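Local atomic coordinates of mandelate racemase/muconate lactonizing enzyme family protein (Roseovarius nubinhibens ISM, PDB entry 3U4F), a protein that binds magnesium at the mouth of an enolase-superfamily TIM barrel and may act as a hydro-lyase or racemase of the mandelate racemase family. Residues 312-324 with 361-373. Residues are numbered along the deposited sequence; the frame is centred on the assembly and turned at random.
Sequences SLVTLFTMHLLRA and ARVTEAPGWGVEI
Trp369 meets Phe317 and His320 in an aromatic cluster that fastens helix 313-322 of the enolase-superfamily barrel to the segment following strand 361-363, away from the metal sites, and illustrates how one indole can serve two rings at once. Over one indole face lies Phe317, its CE1 3.3 Å from Trp369 CE2, with the planes inclined at 47°. The indole's edge points at the imidazole of His320, an edge-to-face pair with planes at 88° and Trp369 CZ3 3.7 Å from His320 CG. Across the imidazole, on its other face, Val363 CG1 makes a CH-pi contact 3.8 Å from the ring centroid, the methyl reaching it because CG1 stands anti to Val363 N (chi1 168°). The indole is further anchored by NE1, which bonds to the carbonyl of Thr109. With an alanine in place of Trp369, Phe317 is likely to lose its broad neighbour, one face of His320 its cover and the Thr109 carbonyl this donor.

Aliphatic contacts extend the seam in both directions. Leu316 CD2 lies 3.6 Å from Val371 CG2 and also touches the Trp369 carbonyl; Leu313 reaches Val371 and Ile373. Toward the strand, the selenomethionine Met319 sets CB against Val363 CG2, while its chain, bent at chi3, brings the terminal CE to Ala361 CB, 3.9 Å away.

Among the polar contacts, a water donating to the carbonyls of Thr364 and Ala366 adds a weak bond at His320 NE2. The imidazole's rotation is held by ND1, which donates in the ring plane to Leu316 O at 3.2 Å, a carbonyl that also accepts from His320 N.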
loop_
_atom_site.group_PDB
_atom_site.type_symbol
_atom_site.label_atom_id
_atom_site.label_comp_id
_atom_site.label_asym_id
_atom_site.label_seq_id
_atom_site.Cartn_x
_atom_site.Cartn_y
_atom_site.Cartn_z
ATOM N N SER A 312 -7.914 -21.408 -3.246
ATOM C CA SER A 312 -8.584 -20.591 -4.260
ATOM C C SER A 312 -7.775 -20.770 -5.554
ATOM O O SER A 312 -6.914 -21.652 -5.622
ATOM C CB SER A 312 -8.619 -19.099 -3.877
ATOM O OG SER A 312 -7.330 -18.513 -3.950
ATOM N N LEU A 313 -8.008 -19.944 -6.568
ATOM C CA LEU A 313 -7.252 -20.106 -7.845
ATOM C C LEU A 313 -5.768 -19.704 -7.788
ATOM O O LEU A 313 -5.009 -19.992 -8.716
ATOM C CB LEU A 313 -7.947 -19.390 -9.017
ATOM C CG LEU A 313 -9.308 -19.979 -9.423
ATOM C CD1 LEU A 313 -9.883 -19.136 -10.515
ATOM C CD2 LEU A 313 -9.087 -21.407 -9.914
ATOM N N VAL A 314 -5.349 -19.055 -6.702
ATOM C CA VAL A 314 -3.961 -18.635 -6.590
ATOM C C VAL A 314 -3.000 -19.809 -6.775
ATOM O O VAL A 314 -1.980 -19.666 -7.436
ATOM C CB VAL A 314 -3.691 -17.848 -5.262
ATOM C CG1 VAL A 314 -3.789 -18.788 -4.044
ATOM C CG2 VAL A 314 -2.347 -17.131 -5.328
ATOM N N THR A 315 -3.371 -20.975 -6.265
ATOM C CA THR A 315 -2.519 -22.163 -6.433
ATOM C C THR A 315 -2.415 -22.586 -7.908
ATOM O O THR A 315 -1.289 -22.814 -8.432
ATOM C CB THR A 315 -2.924 -23.266 -5.462
ATOM O OG1 THR A 315 -2.768 -22.757 -4.133
ATOM C CG2 THR A 315 -2.037 -24.488 -5.606
ATOM N N LEU A 316 -3.557 -22.652 -8.582
ATOM C CA LEU A 316 -3.589 -22.980 -10.008
ATOM C C LEU A 316 -2.817 -21.988 -10.866
ATOM O O LEU A 316 -2.061 -22.383 -11.772
ATOM C CB LEU A 316 -5.042 -23.092 -10.514
ATOM C CG LEU A 316 -5.219 -23.460 -12.002
ATOM C CD1 LEU A 316 -4.471 -24.800 -12.342
ATOM C CD2 LEU A 316 -6.704 -23.582 -12.311
ATOM N N PHE A 317 -2.984 -20.694 -10.582
ATOM C CA PHE A 317 -2.267 -19.670 -11.332
ATOM C C PHE A 317 -0.761 -19.880 -11.201
ATOM O O PHE A 317 -0.013 -19.717 -12.177
ATOM C CB PHE A 317 -2.601 -18.258 -10.836
ATOM C CG PHE A 317 -4.061 -17.837 -11.000
ATOM C CD1 PHE A 317 -4.902 -18.425 -11.935
ATOM C CD2 PHE A 317 -4.579 -16.821 -10.197
ATOM C CE1 PHE A 317 -6.280 -18.013 -12.065
ATOM C CE2 PHE A 317 -5.931 -16.382 -10.333
ATOM C CZ PHE A 317 -6.766 -16.958 -11.277
ATOM N N THR A 318 -0.330 -20.233 -9.993
ATOM C CA THR A 318 1.089 -20.475 -9.721
ATOM C C THR A 318 1.588 -21.738 -10.462
ATOM O O THR A 318 2.706 -21.751 -11.006
ATOM C CB THR A 318 1.307 -20.647 -8.219
ATOM O OG1 THR A 318 0.809 -19.476 -7.524
ATOM C CG2 THR A 318 2.786 -20.824 -7.922
HETATM N N MSE A 319 0.749 -22.775 -10.503
HETATM C CA MSE A 319 1.066 -23.982 -11.289
HETATM C C MSE A 319 1.331 -23.636 -12.738
HETATM O O MSE A 319 2.347 -24.046 -13.293
HETATM C CB MSE A 319 -0.069 -25.000 -11.172
HETATM C CG MSE A 319 -0.152 -25.660 -9.820
HETATM SE SE MSE A 319 -1.894 -26.479 -9.486
HETATM C CE MSE A 319 -2.078 -27.667 -11.082
ATOM N N HIS A 320 0.433 -22.882 -13.379
ATOM C CA HIS A 320 0.697 -22.425 -14.764
ATOM C C HIS A 320 1.983 -21.597 -14.886
ATOM O O HIS A 320 2.744 -21.770 -15.820
ATOM C CB HIS A 320 -0.463 -21.594 -15.315
ATOM C CG HIS A 320 -1.653 -22.398 -15.756
ATOM N ND1 HIS A 320 -2.541 -22.964 -14.874
ATOM C CD2 HIS A 320 -2.128 -22.666 -16.994
ATOM C CE1 HIS A 320 -3.513 -23.565 -15.546
ATOM N NE2 HIS A 320 -3.292 -23.382 -16.837
ATOM N N LEU A 321 2.219 -20.665 -13.967
ATOM C CA LEU A 321 3.460 -19.883 -14.003
ATOM C C LEU A 321 4.746 -20.754 -13.877
ATOM O O LEU A 321 5.729 -20.563 -14.614
ATOM C CB LEU A 321 3.440 -18.819 -12.895
ATOM C CG LEU A 321 4.628 -17.848 -12.944
ATOM C CD1 LEU A 321 4.234 -16.655 -13.773
ATOM C CD2 LEU A 321 5.046 -17.401 -11.546
ATOM N N LEU A 322 4.741 -21.688 -12.945
ATOM C CA LEU A 322 5.880 -22.603 -12.744
ATOM C C LEU A 322 6.123 -23.526 -13.939
ATOM O O LEU A 322 7.250 -24.004 -14.125
ATOM C CB LEU A 322 5.686 -23.444 -11.472
ATOM C CG LEU A 322 5.832 -22.710 -10.129
ATOM C CD1 LEU A 322 5.430 -23.587 -8.927
ATOM C CD2 LEU A 322 7.291 -22.175 -9.940
ATOM N N ARG A 323 5.077 -23.785 -14.724
ATOM C CA ARG A 323 5.231 -24.582 -15.963
ATOM C C ARG A 323 5.863 -23.771 -17.078
ATOM O O ARG A 323 6.255 -24.328 -18.113
ATOM C CB ARG A 323 3.894 -25.194 -16.412
ATOM C CG ARG A 323 3.373 -26.332 -15.551
ATOM C CD ARG A 323 4.265 -27.637 -15.576
ATOM N NE ARG A 323 4.636 -28.024 -16.944
ATOM C CZ ARG A 323 5.484 -28.996 -17.267
ATOM N NH1 ARG A 323 6.065 -29.741 -16.335
ATOM N NH2 ARG A 323 5.746 -29.222 -18.554
ATOM N N ALA A 324 5.992 -22.458 -16.886
ATOM C CA ALA A 324 6.457 -21.603 -17.979
ATOM C C ALA A 324 7.780 -20.923 -17.748
ATOM O O ALA A 324 8.576 -20.838 -18.674
ATOM C CB ALA A 324 5.377 -20.551 -18.386
ATOM N N ALA A 361 1.463 -31.931 -8.671
ATOM C CA ALA A 361 0.182 -31.377 -9.135
ATOM C C ALA A 361 0.293 -31.395 -10.650
ATOM O O ALA A 361 1.377 -31.582 -11.179
ATOM C CB ALA A 361 0.024 -29.917 -8.651
ATOM N N ARG A 362 -0.805 -31.167 -11.359
ATOM C CA ARG A 362 -0.729 -31.214 -12.824
ATOM C C ARG A 362 -1.592 -30.164 -13.500
ATOM O O ARG A 362 -2.781 -29.966 -13.140
ATOM C CB ARG A 362 -1.038 -32.630 -13.350
ATOM C CG ARG A 362 -1.202 -32.722 -14.903
ATOM C CD ARG A 362 -1.770 -34.113 -15.317
ATOM N NE ARG A 362 -0.876 -35.207 -14.898
ATOM C CZ ARG A 362 0.238 -35.575 -15.536
ATOM N NH1 ARG A 362 0.646 -34.942 -16.640
ATOM N NH2 ARG A 362 0.954 -36.600 -15.074
ATOM N N VAL A 363 -0.966 -29.458 -14.432
ATOM C CA VAL A 363 -1.660 -28.557 -15.321
ATOM C C VAL A 363 -2.010 -29.345 -16.594
ATOM O O VAL A 363 -1.117 -29.895 -17.247
ATOM C CB VAL A 363 -0.785 -27.332 -15.639
ATOM C CG1 VAL A 363 -1.369 -26.496 -16.813
ATOM C CG2 VAL A 363 -0.614 -26.488 -14.371
ATOM N N THR A 364 -3.301 -29.396 -16.915
ATOM C CA THR A 364 -3.768 -30.037 -18.154
ATOM C C THR A 364 -3.745 -29.110 -19.356
ATOM O O THR A 364 -3.440 -27.921 -19.252
ATOM C CB THR A 364 -5.197 -30.599 -18.009
ATOM O OG1 THR A 364 -6.118 -29.514 -17.960
ATOM C CG2 THR A 364 -5.360 -31.446 -16.748
ATOM N N GLU A 365 -4.052 -29.661 -20.533
ATOM C CA GLU A 365 -4.144 -28.860 -21.742
ATOM C C GLU A 365 -5.465 -28.017 -21.863
ATOM O O GLU A 365 -5.704 -27.359 -22.887
ATOM C CB GLU A 365 -3.933 -29.787 -22.964
ATOM C CG GLU A 365 -4.807 -31.098 -23.015
ATOM C CD GLU A 365 -5.071 -31.815 -21.654
ATOM O OE1 GLU A 365 -4.287 -32.674 -21.163
ATOM O OE2 GLU A 365 -6.133 -31.499 -21.078
ATOM N N ALA A 366 -6.310 -28.030 -20.833
ATOM C CA ALA A 366 -7.572 -27.276 -20.896
ATOM C C ALA A 366 -7.285 -25.800 -21.165
ATOM O O ALA A 366 -6.338 -25.241 -20.597
ATOM C CB ALA A 366 -8.400 -27.470 -19.619
ATOM N N PRO A 367 -8.080 -25.158 -22.048
ATOM C CA PRO A 367 -7.760 -23.770 -22.429
ATOM C C PRO A 367 -7.943 -22.745 -21.270
ATOM O O PRO A 367 -8.838 -22.888 -20.431
ATOM C CB PRO A 367 -8.759 -23.480 -23.537
ATOM C CG PRO A 367 -9.085 -24.856 -24.100
ATOM C CD PRO A 367 -9.142 -25.734 -22.892
ATOM N N GLY A 368 -7.106 -21.720 -21.246
ATOM C CA GLY A 368 -7.167 -20.721 -20.167
ATOM C C GLY A 368 -6.706 -21.384 -18.892
ATOM O O GLY A 368 -5.737 -22.156 -18.920
ATOM N N TRP A 369 -7.379 -21.075 -17.777
ATOM C CA TRP A 369 -7.103 -21.727 -16.505
ATOM C C TRP A 369 -7.734 -23.119 -16.421
ATOM O O TRP A 369 -7.385 -23.905 -15.550
ATOM C CB TRP A 369 -7.609 -20.872 -15.324
ATOM C CG TRP A 369 -7.056 -19.481 -15.312
ATOM C CD1 TRP A 369 -7.769 -18.314 -15.326
ATOM C CD2 TRP A 369 -5.681 -19.109 -15.286
ATOM N NE1 TRP A 369 -6.919 -17.228 -15.330
ATOM C CE2 TRP A 369 -5.628 -17.685 -15.289
ATOM C CE3 TRP A 369 -4.479 -19.833 -15.248
ATOM C CZ2 TRP A 369 -4.420 -16.972 -15.269
ATOM C CZ3 TRP A 369 -3.268 -19.122 -15.225
ATOM C CH2 TRP A 369 -3.252 -17.707 -15.222
ATOM N N GLY A 370 -8.675 -23.425 -17.310
ATOM C CA GLY A 370 -9.282 -24.759 -17.335
ATOM C C GLY A 370 -10.212 -25.034 -16.158
ATOM O O GLY A 370 -10.399 -26.194 -15.783
ATOM N N VAL A 371 -10.773 -23.989 -15.552
ATOM C CA VAL A 371 -11.677 -24.162 -14.408
ATOM C C VAL A 371 -12.942 -23.294 -14.578
ATOM O O VAL A 371 -12.889 -22.180 -15.110
ATOM C CB VAL A 371 -10.941 -23.889 -13.027
ATOM C CG1 VAL A 371 -11.920 -23.717 -11.858
ATOM C CG2 VAL A 371 -9.979 -25.043 -12.687
ATOM N N GLU A 372 -14.077 -23.827 -14.144
ATOM C CA GLU A 372 -15.342 -23.063 -14.168
ATOM C C GLU A 372 -15.744 -22.798 -12.731
ATOM O O GLU A 372 -15.641 -23.674 -11.898
ATOM C CB GLU A 372 -16.451 -23.849 -14.893
ATOM C CG GLU A 372 -17.837 -23.163 -14.812
ATOM C CD GLU A 372 -18.977 -24.056 -15.329
ATOM O OE1 GLU A 372 -18.690 -25.151 -15.878
ATOM O OE2 GLU A 372 -20.162 -23.675 -15.139
ATOM N N ILE A 373 -16.155 -21.571 -12.413
ATOM C CA ILE A 373 -16.643 -21.288 -11.079
ATOM C C ILE A 373 -17.979 -21.991 -10.874
ATOM O O ILE A 373 -18.790 -22.036 -11.784
ATOM C CB ILE A 373 -16.797 -19.752 -10.861
ATOM C CG1 ILE A 373 -15.532 -19.043 -11.369
ATOM C CG2 ILE A 373 -17.134 -19.463 -9.389
ATOM C CD1 ILE A 373 -14.221 -19.455 -10.589
HETATM O O HOH W 1 -5.098 -25.812 -18.267
#